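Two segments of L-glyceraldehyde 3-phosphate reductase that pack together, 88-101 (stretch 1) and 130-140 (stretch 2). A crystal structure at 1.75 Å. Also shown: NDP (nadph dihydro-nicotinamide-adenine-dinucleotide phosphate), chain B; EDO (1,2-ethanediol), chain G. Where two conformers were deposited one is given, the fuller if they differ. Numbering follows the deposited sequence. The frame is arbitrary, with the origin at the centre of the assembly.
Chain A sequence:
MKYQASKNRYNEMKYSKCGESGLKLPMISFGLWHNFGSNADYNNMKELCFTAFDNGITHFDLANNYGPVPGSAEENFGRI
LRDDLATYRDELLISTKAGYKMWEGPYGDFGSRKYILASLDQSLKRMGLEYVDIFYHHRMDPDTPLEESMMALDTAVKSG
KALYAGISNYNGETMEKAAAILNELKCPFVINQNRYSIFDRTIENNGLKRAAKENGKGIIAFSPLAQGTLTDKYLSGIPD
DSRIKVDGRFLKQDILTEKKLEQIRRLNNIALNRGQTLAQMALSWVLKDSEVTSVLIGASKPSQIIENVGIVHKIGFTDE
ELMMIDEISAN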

# COMPACT_ATOMS: atom_id res chain seq x y z
N TYR A 88 5.02 -1.83 20.43
CA TYR A 88 5.58 -0.91 19.42
C TYR A 88 4.48 -0.16 18.70
O TYR A 88 4.76 0.40 17.62
N ARG A 89 3.26 -0.15 19.21
CA ARG A 89 2.14 0.41 18.41
C ARG A 89 2.40 1.87 18.03
O ARG A 89 1.99 2.28 16.91
N ASP A 90 3.06 2.64 18.89
CA ASP A 90 3.26 4.08 18.58
C ASP A 90 4.40 4.27 17.55
O ASP A 90 4.65 5.38 17.15
N GLU A 91 5.11 3.20 17.22
CA GLU A 91 6.11 3.21 16.15
C GLU A 91 5.51 2.68 14.86
O GLU A 91 6.28 2.58 13.88
N LEU A 92 4.23 2.29 14.84
CA LEU A 92 3.65 1.68 13.63
C LEU A 92 2.60 2.58 13.03
O LEU A 92 1.91 3.25 13.76
N LEU A 93 2.48 2.55 11.72
CA LEU A 93 1.31 3.13 11.04
C LEU A 93 0.49 1.96 10.54
O LEU A 93 1.00 1.10 9.75
N ILE A 94 -0.73 1.88 11.03
CA ILE A 94 -1.67 0.82 10.66
C ILE A 94 -2.81 1.45 9.90
O ILE A 94 -3.40 2.44 10.36
N SER A 95 -3.12 0.91 8.74
CA SER A 95 -4.26 1.41 7.96
C SER A 95 -5.36 0.35 7.91
O SER A 95 -5.10 -0.87 8.04
N THR A 96 -6.57 0.80 7.63
CA THR A 96 -7.60 -0.11 7.11
C THR A 96 -8.47 0.70 6.14
O THR A 96 -8.20 1.91 5.92
N LYS A 97 -9.44 0.04 5.53
CA LYS A 97 -10.23 0.61 4.44
C LYS A 97 -11.62 -0.02 4.46
O LYS A 97 -11.78 -1.12 4.99
N ALA A 98 -12.54 0.69 3.85
CA ALA A 98 -13.90 0.23 3.55
C ALA A 98 -14.27 0.80 2.18
O ALA A 98 -13.94 1.99 1.88
N GLY A 99 -14.91 -0.01 1.35
CA GLY A 99 -15.38 0.47 0.03
C GLY A 99 -15.58 -0.63 -0.98
O GLY A 99 -16.34 -0.41 -1.96
N TYR A 100 -14.95 -1.79 -0.78
CA TYR A 100 -15.19 -3.02 -1.55
C TYR A 100 -16.13 -3.91 -0.74
O TYR A 100 -16.56 -3.52 0.37
N LYS A 101 -16.44 -5.08 -1.27
CA LYS A 101 -17.48 -5.94 -0.65
C LYS A 101 -16.89 -6.57 0.60
O LYS A 101 -15.81 -7.20 0.53
N GLU A 130 -7.64 1.19 19.28
CA GLU A 130 -8.44 2.38 19.61
C GLU A 130 -8.64 3.21 18.34
O GLU A 130 -9.69 3.83 18.17
N TYR A 131 -7.65 3.20 17.45
CA TYR A 131 -7.71 3.94 16.19
C TYR A 131 -6.74 3.32 15.21
O TYR A 131 -5.80 2.69 15.62
N VAL A 132 -7.02 3.54 13.96
CA VAL A 132 -6.04 3.27 12.89
C VAL A 132 -5.33 4.60 12.56
O VAL A 132 -5.88 5.71 12.79
N ASP A 133 -4.14 4.51 12.03
CA ASP A 133 -3.39 5.74 11.66
C ASP A 133 -4.01 6.34 10.42
O ASP A 133 -4.08 7.58 10.36
N ILE A 134 -4.36 5.49 9.44
CA ILE A 134 -4.94 5.93 8.16
C ILE A 134 -6.19 5.12 7.94
O ILE A 134 -6.13 3.88 7.92
N PHE A 135 -7.27 5.80 7.64
CA PHE A 135 -8.52 5.12 7.24
C PHE A 135 -8.88 5.56 5.83
O PHE A 135 -9.04 6.74 5.58
N TYR A 136 -9.03 4.59 4.94
CA TYR A 136 -9.26 4.87 3.52
C TYR A 136 -10.66 4.54 3.04
O TYR A 136 -11.21 3.52 3.47
N HIS A 137 -11.18 5.39 2.16
CA HIS A 137 -12.26 4.99 1.24
C HIS A 137 -11.54 4.14 0.17
O HIS A 137 -10.62 4.62 -0.48
N HIS A 138 -11.92 2.87 0.08
CA HIS A 138 -11.15 1.84 -0.67
C HIS A 138 -11.25 2.00 -2.19
O HIS A 138 -10.35 1.53 -2.89
N ARG A 139 -12.33 2.57 -2.71
CA ARG A 139 -12.50 2.80 -4.15
C ARG A 139 -13.57 3.87 -4.35
O ARG A 139 -14.37 4.12 -3.42
N MET A 140 -13.63 4.42 -5.54
CA MET A 140 -14.67 5.41 -5.86
C MET A 140 -16.06 4.72 -5.90
O MET A 140 -16.18 3.58 -6.36

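Packing of segments 88-101 and 130-140, which run side by side as parallel strands from Ser95-Ile134 to Ala98-His137. Glu130 (chi1 t) starts sideways and its end leads away; its N binds water 1 at 3.2 Å, and that water also accepts from Arg89 NE at 3.1 Å. Tyr131 (chi1 p) lays CE1 over one face of the Arg89 guanidinium, 3.7 Å from NH2, while Tyr131 O accepts a hydrogen bond from Arg89 NH2 at 3.0 Å. Water 2 joins Tyr131 OH to Asp90 OD1, 2.7 Å from each. Val132 (m) sits sideways, its CB 3.5 Å from Ile94 O and its CG1 3.9 Å from Thr96 CG2. Asp133 (m), at the corner of the chain, points toward stretch 1 and concentrates three bonds on one oxygen: OD2 takes Ile94 N at 2.7 Å and forms a salt bridge with Arg89, whose NH1 and NH2 lie 2.9 and 3.0 Å from OD2. Arg89 (chi1 t) starts sideways, but its end comes nearer to reach this acid; Leu93 (m) adds CD2 at 3.7 Å from Asp133 CG.

From here the side chains alternate between the two faces of the sheet. Ile134 (m, t) shares a face with Ser95 (p) and Lys97, its CB 4.1 Å from Ser95 CB. Phe135 (t) turns to the other face with Thr96 (t) and Ala98; its CD1 lies 3.9 Å from Thr96 CG2 and its CZ 4.2 Å from Ala98 CB. Tyr136 (m), back on the Ser95 side, meets Ser95 CB with its ring edge, CE1 at 3.8 Å, and receives Lys97 CE over its face, 4.2 Å from the ring centroid. His137 (t) sets its ring edge against Ala98 O, 3.4 Å from CD2; water 3 links its NE2 (2.8 Å) to Gly99 O (3.0 Å).

His138 (t) points toward stretch 1 and is sandwiched: Lys97 CD covers one face, 3.7 Å from the centroid, and the edge of Tyr100 (m) meets the opposite face, with CD2 3.5 Å from His138 CG and the planes at 89°. Water 4 bridges His138 ND1 (2.8 Å) and Tyr100 N (2.9 Å), and His138 NE2 comes 3.4 Å from N7N of NADPH. At Gly99 an ideal CB would clash with His138 N at 2.9 Å, and the backbone angles alone call for glycine. Arg139 (p) also points toward stretch 1; its NE donates to Gly99 O at 2.9 Å, and its CG lies over the Tyr100 ring, 3.9 Å from the centroid.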

# COMPACT_ATOMS: atom_id res chain seq x y z
CB TYR A 88 6.41 -1.72 18.42
CG TYR A 88 7.53 -2.47 19.09
CD1 TYR A 88 8.67 -1.82 19.51
CD2 TYR A 88 7.46 -3.84 19.28
CE1 TYR A 88 9.72 -2.51 20.11
CE2 TYR A 88 8.50 -4.54 19.89
CZ TYR A 88 9.63 -3.88 20.31
OH TYR A 88 10.66 -4.59 20.90
CB ARG A 89 0.80 0.22 19.11
CG ARG A 89 -0.40 0.51 18.22
CD ARG A 89 -0.84 1.93 18.38
NE ARG A 89 -1.93 2.20 17.42
CZ ARG A 89 -1.77 2.52 16.14
NH1 ARG A 89 -0.57 2.58 15.59
NH2 ARG A 89 -2.82 2.77 15.38
CB ASP A 90 3.42 4.87 19.86
CG ASP A 90 2.14 4.96 20.66
OD1 ASP A 90 1.07 4.63 20.14
OD2 ASP A 90 2.24 5.37 21.84
CB GLU A 91 7.30 2.37 16.59
CG GLU A 91 8.18 3.07 17.59
CD GLU A 91 9.25 2.17 18.15
OE1 GLU A 91 10.15 1.78 17.40
OE2 GLU A 91 9.13 1.84 19.35
CB LEU A 92 3.02 0.33 13.97
CG LEU A 92 3.97 -0.72 14.52
CD1 LEU A 92 3.21 -1.98 14.89
CD2 LEU A 92 5.09 -1.02 13.55
CB LEU A 93 1.64 4.01 9.84
CG LEU A 93 2.42 5.26 10.11
CD1 LEU A 93 2.59 6.03 8.80
CD2 LEU A 93 1.78 6.08 11.21
CB ILE A 94 -2.14 0.08 11.92
CG1 ILE A 94 -0.95 -0.47 12.71
CG2 ILE A 94 -3.14 -0.98 11.50
CD1 ILE A 94 -1.31 -0.89 14.12
CB SER A 95 -3.86 1.76 6.57
OG SER A 95 -3.38 0.58 5.92
CB THR A 96 -8.39 -0.84 8.20
OG1 THR A 96 -9.04 -1.91 7.49
CG2 THR A 96 -9.35 0.06 8.92
CB LYS A 97 -9.58 0.30 3.08
CG LYS A 97 -8.06 0.33 3.06
CD LYS A 97 -7.51 0.24 1.63
CE LYS A 97 -6.00 0.22 1.55
NZ LYS A 97 -5.50 -1.11 1.97
CB ALA A 98 -14.84 0.70 4.62
CB TYR A 100 -13.89 -3.75 -1.94
CG TYR A 100 -13.20 -3.18 -3.16
CD1 TYR A 100 -13.70 -3.40 -4.43
CD2 TYR A 100 -12.06 -2.39 -3.04
CE1 TYR A 100 -13.05 -2.93 -5.57
CE2 TYR A 100 -11.42 -1.88 -4.16
CZ TYR A 100 -11.93 -2.13 -5.42
OH TYR A 100 -11.30 -1.62 -6.52
CB LYS A 101 -18.01 -7.00 -1.59
CG LYS A 101 -19.15 -7.79 -0.96
CD LYS A 101 -19.74 -8.73 -1.92
CE LYS A 101 -20.89 -9.48 -1.32
NZ LYS A 101 -21.58 -10.23 -2.37
CB GLU A 130 -7.72 3.18 20.70
CG GLU A 130 -8.64 4.14 21.43
CD GLU A 130 -9.73 3.50 22.28
OE1 GLU A 130 -9.52 2.34 22.76
OE2 GLU A 130 -10.81 4.16 22.43
CB TYR A 131 -7.38 5.42 16.37
CG TYR A 131 -6.06 5.70 17.00
CD1 TYR A 131 -4.90 5.78 16.27
CD2 TYR A 131 -5.97 5.92 18.37
CE1 TYR A 131 -3.69 6.04 16.87
CE2 TYR A 131 -4.75 6.17 18.98
CZ TYR A 131 -3.59 6.21 18.22
OH TYR A 131 -2.39 6.50 18.81
CB VAL A 132 -6.68 2.67 11.63
CG1 VAL A 132 -7.16 1.26 11.90
CG2 VAL A 132 -7.77 3.57 11.03
CB ASP A 133 -1.91 5.42 11.49
CG ASP A 133 -1.36 4.91 12.81
OD1 ASP A 133 -1.05 5.73 13.68
OD2 ASP A 133 -1.33 3.67 12.98
CB ILE A 134 -3.95 5.82 6.98
CG1 ILE A 134 -2.62 6.50 7.30
CG2 ILE A 134 -4.63 6.39 5.75
CD1 ILE A 134 -1.50 6.12 6.32
CB PHE A 135 -9.63 5.42 8.24
CG PHE A 135 -10.93 4.73 7.92
CD1 PHE A 135 -10.97 3.38 7.67
CD2 PHE A 135 -12.11 5.44 7.93
CE1 PHE A 135 -12.18 2.74 7.41
CE2 PHE A 135 -13.32 4.79 7.72
CZ PHE A 135 -13.35 3.46 7.44
CB TYR A 136 -8.43 3.92 2.67
CG TYR A 136 -6.94 4.16 2.63
CD1 TYR A 136 -6.08 3.52 3.51
CD2 TYR A 136 -6.41 4.92 1.61
CE1 TYR A 136 -4.71 3.64 3.38
CE2 TYR A 136 -5.04 5.08 1.49
CZ TYR A 136 -4.19 4.42 2.37
OH TYR A 136 -2.85 4.57 2.23
CB HIS A 137 -13.05 6.17 0.70
CG HIS A 137 -14.26 5.72 -0.06
ND1 HIS A 137 -14.78 6.43 -1.13
CD2 HIS A 137 -15.04 4.63 0.10
CE1 HIS A 137 -15.85 5.83 -1.60
NE2 HIS A 137 -16.05 4.69 -0.86
CB HIS A 138 -11.62 0.47 -0.18
CG HIS A 138 -10.63 -0.63 -0.39
ND1 HIS A 138 -10.81 -1.86 0.21
CD2 HIS A 138 -9.49 -0.71 -1.12
CE1 HIS A 138 -9.83 -2.65 -0.15
NE2 HIS A 138 -9.02 -1.99 -0.97
CB ARG A 139 -12.91 1.52 -4.89
CG ARG A 139 -14.18 0.86 -4.32
CD ARG A 139 -15.01 0.16 -5.34
NE ARG A 139 -16.00 -0.77 -4.78
CZ ARG A 139 -16.61 -1.70 -5.47
NH1 ARG A 139 -16.40 -1.83 -6.77
NH2 ARG A 139 -17.48 -2.51 -4.88
CB MET A 140 -14.38 6.08 -7.19
CG MET A 140 -13.07 6.84 -7.20
SD MET A 140 -12.79 7.77 -8.71
CE MET A 140 -12.40 6.50 -9.91
PA NDP B . 3.49 -7.12 -4.96
O1A NDP B . 3.19 -6.66 -6.34
O2A NDP B . 4.65 -6.65 -4.14
O5B NDP B . 3.44 -8.73 -4.90
C5B NDP B . 3.73 -9.41 -3.65
C4B NDP B . 4.02 -10.86 -3.93
O4B NDP B . 5.10 -10.93 -4.89
C3B NDP B . 4.48 -11.72 -2.74
O3B NDP B . 3.40 -12.30 -2.01
C2B NDP B . 5.31 -12.78 -3.44
O2B NDP B . 4.40 -13.72 -4.00
C1B NDP B . 5.99 -11.98 -4.55
N9A NDP B . 7.26 -11.36 -4.20
C8A NDP B . 7.48 -10.35 -3.29
N7A NDP B . 8.73 -9.97 -3.24
C5A NDP B . 9.38 -10.77 -4.16
C6A NDP B . 10.73 -10.85 -4.58
N6A NDP B . 11.69 -10.08 -4.08
N1A NDP B . 11.04 -11.76 -5.53
C2A NDP B . 10.06 -12.53 -6.02
N3A NDP B . 8.76 -12.54 -5.72
C4A NDP B . 8.48 -11.63 -4.77
O3 NDP B . 2.23 -6.73 -4.03
PN NDP B . 0.72 -7.24 -3.87
O1N NDP B . 0.75 -8.42 -2.96
O2N NDP B . 0.04 -7.35 -5.20
O5D NDP B . 0.08 -5.99 -3.08
C5D NDP B . 0.83 -5.45 -1.97
C4D NDP B . -0.12 -4.76 -1.01
O4D NDP B . -0.79 -3.69 -1.70
C3D NDP B . -1.28 -5.61 -0.49
O3D NDP B . -0.84 -6.47 0.55
C2D NDP B . -2.23 -4.49 -0.02
O2D NDP B . -1.82 -4.00 1.22
C1D NDP B . -2.06 -3.44 -1.11
N1N NDP B . -3.11 -3.53 -2.16
C2N NDP B . -4.05 -2.54 -2.26
C3N NDP B . -5.19 -2.68 -3.00
C7N NDP B . -6.19 -1.55 -3.04
O7N NDP B . -6.04 -0.54 -2.33
N7N NDP B . -7.23 -1.70 -3.86
C4N NDP B . -5.38 -3.98 -3.74
C5N NDP B . -4.21 -4.88 -3.72
C6N NDP B . -3.13 -4.60 -3.03
P2B NDP B . 4.91 -15.25 -4.12
O1X NDP B . 5.93 -15.62 -3.06
O2X NDP B . 3.63 -16.07 -3.97
O3X NDP B . 5.48 -15.30 -5.52
C1 EDO G . -3.89 -0.23 21.32
O1 EDO G . -4.66 0.77 20.66
C2 EDO G . -2.76 -0.73 20.51
O2 EDO G . -2.49 -2.12 20.69
O HOH W 1 -4.59 2.23 19.09
O HOH W 2 -0.02 5.53 17.86
O HOH W 3 -16.79 2.49 -2.47
O HOH W 4 -13.22 -2.59 1.39